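Local atomic coordinates of neurotoxin (Clostridium botulinum, PDB entry 2QN0), a protein that acts as the zinc-dependent light-chain protease of botulinum neurotoxin type C1, probably cleaving SNARE proteins, more than one of which it can use as substrate. Residues Ile5-Tyr10 with Glu89-Phe94; Asn16-Tyr21 with Ala36-Gly41. All coordinates share one frame; numbering follows the deposited sequence.

Contact 1 (Ile5-Tyr10 with Glu89-Phe94); sequences INNFNY and EIIKLF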
loop_
_atom_site.group_PDB
_atom_site.type_symbol
_atom_site.label_atom_id
_atom_site.label_comp_id
_atom_site.label_asym_id
_atom_site.label_seq_id
_atom_site.Cartn_x
_atom_site.Cartn_y
_atom_site.Cartn_z
ATOM N N ILE A 5 -1.273 8.943 14.979
ATOM C CA ILE A 5 -0.212 8.986 13.984
ATOM C C ILE A 5 0.933 9.834 14.531
ATOM O O ILE A 5 0.704 10.928 15.047
ATOM C CB ILE A 5 -0.725 9.613 12.663
ATOM C CG1 ILE A 5 -1.968 8.858 12.171
ATOM C CG2 ILE A 5 0.369 9.584 11.612
ATOM C CD1 ILE A 5 -1.737 7.376 11.913
ATOM N N ASN A 6 2.156 9.320 14.435
ATOM C CA ASN A 6 3.331 10.045 14.918
ATOM C C ASN A 6 3.720 11.187 13.981
ATOM O O ASN A 6 3.534 11.098 12.769
ATOM C CB ASN A 6 4.528 9.098 15.066
ATOM C CG ASN A 6 4.328 8.062 16.154
ATOM O OD1 ASN A 6 3.738 8.347 17.195
ATOM N ND2 ASN A 6 4.836 6.857 15.926
ATOM N N ASN A 7 4.264 12.259 14.555
ATOM C CA ASN A 7 4.702 13.416 13.778
ATOM C C ASN A 7 6.226 13.455 13.768
ATOM O O ASN A 7 6.866 13.176 14.783
ATOM C CB ASN A 7 4.160 14.707 14.392
ATOM C CG ASN A 7 2.666 14.844 14.226
ATOM O OD1 ASN A 7 2.168 15.022 13.113
ATOM N ND2 ASN A 7 1.937 14.751 15.332
ATOM N N PHE A 8 6.803 13.815 12.627
ATOM C CA PHE A 8 8.254 13.858 12.497
ATOM C C PHE A 8 8.758 14.966 11.591
ATOM O O PHE A 8 8.026 15.499 10.761
ATOM C CB PHE A 8 8.779 12.557 11.878
ATOM C CG PHE A 8 8.442 11.319 12.646
ATOM C CD1 PHE A 8 9.103 11.010 13.827
ATOM C CD2 PHE A 8 7.490 10.429 12.155
ATOM C CE1 PHE A 8 8.827 9.830 14.510
ATOM C CE2 PHE A 8 7.207 9.247 12.829
ATOM C CZ PHE A 8 7.875 8.944 14.007
ATOM N N ASN A 9 10.039 15.276 11.773
ATOM C CA ASN A 9 10.784 16.215 10.947
ATOM C C ASN A 9 11.851 15.235 10.489
ATOM O O ASN A 9 12.303 14.412 11.288
ATOM C CB ASN A 9 11.448 17.322 11.772
ATOM C CG ASN A 9 10.452 18.288 12.360
ATOM O OD1 ASN A 9 9.696 18.935 11.636
ATOM N ND2 ASN A 9 10.448 18.396 13.682
ATOM N N TYR A 10 12.257 15.296 9.228
ATOM C CA TYR A 10 13.265 14.360 8.750
ATOM C C TYR A 10 14.539 14.440 9.587
ATOM O O TYR A 10 15.229 13.439 9.781
ATOM C CB TYR A 10 13.604 14.635 7.286
ATOM C CG TYR A 10 14.514 13.590 6.690
ATOM C CD1 TYR A 10 14.053 12.295 6.448
ATOM C CD2 TYR A 10 15.849 13.881 6.402
ATOM C CE1 TYR A 10 14.898 11.314 5.939
ATOM C CE2 TYR A 10 16.706 12.904 5.892
ATOM C CZ TYR A 10 16.221 11.624 5.664
ATOM O OH TYR A 10 17.060 10.653 5.167
ATOM N N GLU A 89 3.984 14.806 4.212
ATOM C CA GLU A 89 2.811 14.585 3.370
ATOM C C GLU A 89 2.197 13.229 3.719
ATOM O O GLU A 89 0.984 13.108 3.879
ATOM C CB GLU A 89 3.198 14.622 1.884
ATOM C CG GLU A 89 3.650 16.005 1.400
ATOM C CD GLU A 89 4.174 16.001 -0.026
ATOM O OE1 GLU A 89 4.697 14.956 -0.468
ATOM O OE2 GLU A 89 4.085 17.051 -0.701
ATOM N N ILE A 90 3.040 12.209 3.840
ATOM C CA ILE A 90 2.558 10.874 4.175
ATOM C C ILE A 90 1.863 10.893 5.537
ATOM O O ILE A 90 0.787 10.320 5.707
ATOM C CB ILE A 90 3.719 9.851 4.207
ATOM C CG1 ILE A 90 4.322 9.699 2.806
ATOM C CG2 ILE A 90 3.213 8.493 4.712
ATOM C CD1 ILE A 90 3.337 9.188 1.752
ATOM N N ILE A 91 2.480 11.556 6.510
ATOM C CA ILE A 91 1.901 11.644 7.845
ATOM C C ILE A 91 0.532 12.318 7.803
ATOM O O ILE A 91 -0.432 11.831 8.400
ATOM C CB ILE A 91 2.831 12.437 8.811
ATOM C CG1 ILE A 91 4.100 11.632 9.082
ATOM C CG2 ILE A 91 2.096 12.758 10.112
ATOM C CD1 ILE A 91 3.846 10.233 9.609
ATOM N N LYS A 92 0.440 13.436 7.090
ATOM C CA LYS A 92 -0.825 14.153 7.007
ATOM C C LYS A 92 -1.900 13.280 6.366
ATOM O O LYS A 92 -3.052 13.280 6.802
ATOM C CB LYS A 92 -0.660 15.449 6.207
ATOM C CG LYS A 92 -1.907 16.326 6.204
ATOM C CD LYS A 92 -1.623 17.684 5.578
ATOM C CE LYS A 92 -2.826 18.608 5.696
ATOM N NZ LYS A 92 -2.512 19.967 5.167
ATOM N N LEU A 93 -1.524 12.528 5.337
ATOM C CA LEU A 93 -2.491 11.666 4.670
ATOM C C LEU A 93 -2.988 10.568 5.610
ATOM O O LEU A 93 -4.171 10.232 5.599
ATOM C CB LEU A 93 -1.875 11.066 3.401
ATOM C CG LEU A 93 -1.561 12.129 2.343
ATOM C CD1 LEU A 93 -0.854 11.489 1.161
ATOM C CD2 LEU A 93 -2.855 12.808 1.891
ATOM N N PHE A 94 -2.100 10.011 6.430
ATOM C CA PHE A 94 -2.539 8.980 7.362
ATOM C C PHE A 94 -3.521 9.567 8.368
ATOM O O PHE A 94 -4.470 8.905 8.771
ATOM C CB PHE A 94 -1.354 8.337 8.089
ATOM C CG PHE A 94 -0.851 7.083 7.423
ATOM C CD1 PHE A 94 -0.011 7.151 6.318
ATOM C CD2 PHE A 94 -1.257 5.831 7.879
ATOM C CE1 PHE A 94 0.418 5.993 5.673
ATOM C CE2 PHE A 94 -0.836 4.666 7.241
ATOM C CZ PHE A 94 0.005 4.747 6.134
#
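Ile5 and Ile91 share a rotamer: in both, CG1 lies anti to the carbonyl carbon and CG2 anti to the backbone N (chi1 -55° and -68°). The two side chains run antiparallel alongside one another, their CG2 methyls meeting at 3.9 Å. The delta methyl of Ile5 goes on to the next turn of the helix, where CD1 packs against CB of Phe94 at 4.0 Å, the two side chains roughly perpendicular. Ile91 is the centre of the contact. Both of its branches close on the backbone between Ile5 and Phe8, with Ile91 CD1 3.3 Å and Ile91 CG2 3.4 Å from Asn6 O. No hydrogen bond crosses between the segments, and this carbonyl, buried here, has no polar partner in the model. The contact lays the extended N-terminal arm of the zinc protease across helix 80-97, which also packs, through Leu93 and Phe94, on helix 223-238, the one that carries the zinc ligands His229 and His233. Farther along the arm, CD1 of Ile91 reaches the edge of the Phe8 ring, near its plane, 4.4 Å from CD2. At the more exposed border, Asn7 OD1 sits 3.8 Å from Ile91 CG2 while accepting a hydrogen bond from Lys95 NZ; Asn6 leads away from the helix, its ND2 donating to Arg38 O.

Contact 2 (Asn16-Tyr21 with Ala36-Gly41); sequences NKNILY and AFRITG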
loop_
_atom_site.group_PDB
_atom_site.type_symbol
_atom_site.label_atom_id
_atom_site.label_comp_id
_atom_site.label_asym_id
_atom_site.label_seq_id
_atom_site.Cartn_x
_atom_site.Cartn_y
_atom_site.Cartn_z
ATOM N N ASN A 16 16.076 5.047 18.659
ATOM C CA ASN A 16 16.066 3.598 18.810
ATOM C C ASN A 16 14.671 3.049 19.087
ATOM O O ASN A 16 14.527 1.950 19.624
ATOM C CB ASN A 16 17.017 3.191 19.936
ATOM C CG ASN A 16 18.391 3.814 19.789
ATOM O OD1 ASN A 16 19.036 3.679 18.749
ATOM N ND2 ASN A 16 18.846 4.505 20.830
ATOM N N LYS A 17 13.646 3.811 18.717
ATOM C CA LYS A 17 12.268 3.387 18.934
ATOM C C LYS A 17 11.379 3.691 17.730
ATOM O O LYS A 17 10.828 2.777 17.115
ATOM C CB LYS A 17 11.687 4.065 20.176
ATOM C CG LYS A 17 10.297 3.564 20.535
ATOM C CD LYS A 17 9.700 4.331 21.701
ATOM C CE LYS A 17 8.314 3.810 22.036
ATOM N NZ LYS A 17 8.336 2.349 22.331
ATOM N N ASN A 18 11.234 4.973 17.401
ATOM C CA ASN A 18 10.405 5.376 16.268
ATOM C C ASN A 18 11.206 5.939 15.104
ATOM O O ASN A 18 10.663 6.166 14.022
ATOM C CB ASN A 18 9.361 6.406 16.703
ATOM C CG ASN A 18 8.367 5.840 17.688
ATOM O OD1 ASN A 18 8.045 4.654 17.647
ATOM N ND2 ASN A 18 7.862 6.689 18.574
ATOM N N ILE A 19 12.492 6.181 15.332
ATOM C CA ILE A 19 13.369 6.698 14.288
ATOM C C ILE A 19 14.647 5.870 14.322
ATOM O O ILE A 19 15.353 5.833 15.333
ATOM C CB ILE A 19 13.690 8.198 14.507
ATOM C CG1 ILE A 19 12.381 8.996 14.556
ATOM C CG2 ILE A 19 14.586 8.714 13.381
ATOM C CD1 ILE A 19 12.562 10.507 14.665
ATOM N N LEU A 20 14.930 5.194 13.213
ATOM C CA LEU A 20 16.094 4.324 13.111
ATOM C C LEU A 20 16.657 4.347 11.701
ATOM O O LEU A 20 16.049 4.895 10.782
ATOM C CB LEU A 20 15.693 2.873 13.408
ATOM C CG LEU A 20 14.854 2.508 14.631
ATOM C CD1 LEU A 20 14.354 1.076 14.507
ATOM C CD2 LEU A 20 15.691 2.667 15.877
ATOM N N TYR A 21 17.828 3.734 11.546
ATOM C CA TYR A 21 18.468 3.594 10.246
ATOM C C TYR A 21 18.293 2.122 9.912
ATOM O O TYR A 21 18.663 1.256 10.705
ATOM C CB TYR A 21 19.953 3.950 10.322
ATOM C CG TYR A 21 20.207 5.434 10.198
ATOM C CD1 TYR A 21 20.151 6.067 8.955
ATOM C CD2 TYR A 21 20.472 6.212 11.324
ATOM C CE1 TYR A 21 20.351 7.441 8.835
ATOM C CE2 TYR A 21 20.673 7.587 11.216
ATOM C CZ TYR A 21 20.610 8.192 9.971
ATOM O OH TYR A 21 20.791 9.552 9.864
ATOM N N ALA A 36 14.551 5.725 8.735
ATOM C CA ALA A 36 13.149 5.314 8.730
ATOM C C ALA A 36 12.376 5.872 9.924
ATOM O O ALA A 36 12.944 6.104 10.993
ATOM C CB ALA A 36 13.068 3.790 8.722
ATOM N N PHE A 37 11.070 6.057 9.740
ATOM C CA PHE A 37 10.197 6.617 10.771
ATOM C C PHE A 37 8.949 5.756 10.963
ATOM O O PHE A 37 8.318 5.347 9.988
ATOM C CB PHE A 37 9.772 8.025 10.360
ATOM C CG PHE A 37 10.922 8.915 9.976
ATOM C CD1 PHE A 37 11.430 9.847 10.879
ATOM C CD2 PHE A 37 11.522 8.794 8.727
ATOM C CE1 PHE A 37 12.524 10.645 10.540
ATOM C CE2 PHE A 37 12.617 9.585 8.376
ATOM C CZ PHE A 37 13.119 10.514 9.291
ATOM N N ARG A 38 8.587 5.496 12.215
ATOM C CA ARG A 38 7.409 4.678 12.508
ATOM C C ARG A 38 6.146 5.538 12.522
ATOM O O ARG A 38 5.961 6.370 13.413
ATOM C CB ARG A 38 7.573 3.977 13.867
ATOM C CG ARG A 38 6.485 2.940 14.185
ATOM C CD ARG A 38 6.363 2.688 15.697
ATOM N NE ARG A 38 7.595 2.176 16.299
ATOM C CZ ARG A 38 7.952 0.894 16.324
ATOM N NH1 ARG A 38 7.171 -0.029 15.778
ATOM N NH2 ARG A 38 9.092 0.534 16.902
ATOM N N ILE A 39 5.282 5.347 11.527
ATOM C CA ILE A 39 4.035 6.103 11.445
ATOM C C ILE A 39 3.165 5.710 12.636
ATOM O O ILE A 39 2.664 6.561 13.372
ATOM C CB ILE A 39 3.284 5.795 10.122
ATOM C CG1 ILE A 39 4.144 6.229 8.934
ATOM C CG2 ILE A 39 1.930 6.502 10.109
ATOM C CD1 ILE A 39 3.521 5.955 7.576
ATOM N N THR A 40 2.988 4.406 12.810
ATOM C CA THR A 40 2.224 3.863 13.925
ATOM C C THR A 40 2.372 2.347 13.894
ATOM O O THR A 40 2.417 1.745 12.825
ATOM C CB THR A 40 0.727 4.250 13.855
ATOM O OG1 THR A 40 0.065 3.791 15.041
ATOM C CG2 THR A 40 0.055 3.633 12.637
ATOM N N GLY A 41 2.481 1.733 15.066
ATOM C CA GLY A 41 2.629 0.290 15.115
ATOM C C GLY A 41 3.708 -0.250 14.194
ATOM O O GLY A 41 4.853 0.213 14.214
#
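Asn18 and Arg38 join through backbone and side chain at once. Arg38 N donates to Asn18 O at 2.8 Å, and Arg38 NE donates to Asn18 OD1 at 2.9 Å, in the plane of the amide carbonyl although the amide and guanidinium planes stand 77° apart. CG of Arg38 is anti to the backbone N (chi1 -172°), and a bend at chi3 (-60°) turns the guanidinium edge-on to Lys17 O, to which Arg38 NH2 donates at 2.8 Å. NE adds a weak bond to that carbonyl, and NH1 binds Gly41 O. The guanidinium thus ties the bend before strand 19-23 to the chain beyond strand 34-38.

The tight part lies along the strands. Leu20 and Ala36 form a hydrogen-bonded pair, with Ala36 N to Leu20 O at 2.7 Å the shorter and straighter of its two bonds. Ile19 and Phe37, the adjoining non-hydrogen-bonded pair, put their side chains together on the face turned to Phe8 and helix 80-97, where Ile19 CG1 meets Phe37 CD1 at 3.9 Å and its CG2 and CD1 methyls lie near CE1. Leu87 of that helix touches Phe37. The side chain of Lys17 is the loose, solvent side, although its carbonyl is held: Lys17 NZ stays 5.8 Å from Arg38 NH2, a spacing of like charges that solvent would be expected to screen. Ile19 and Leu20 against Phe37 and Ala36 make an antiparallel beta hairpin, strands 19-23 and 34-38, within the mixed sheet of the clostridial neurotoxin zinc protease.

From the N terminus, the chain first runs as the arm Ile5-Tyr10, then bends through Asn16-Asn18 into strand 19-23. It returns as strand 34-38, where contact 2 closes the smaller, inner loop. After strand 43-46 and a long connection it enters helix 80-97, and contact 1 closes the larger loop, with contact 2 nested inside it. Their centres are about 12 Å apart, and the arm joins them directly: Asn6 N lies 3.0 Å from Ile39 O, a probable hydrogen bond, while the Tyr10 ring packs against that of Phe37. The arm packs against both the hairpin and helix 80-97, and Ile39 also reaches Ile90, Ile91 and Phe94 on that helix directly.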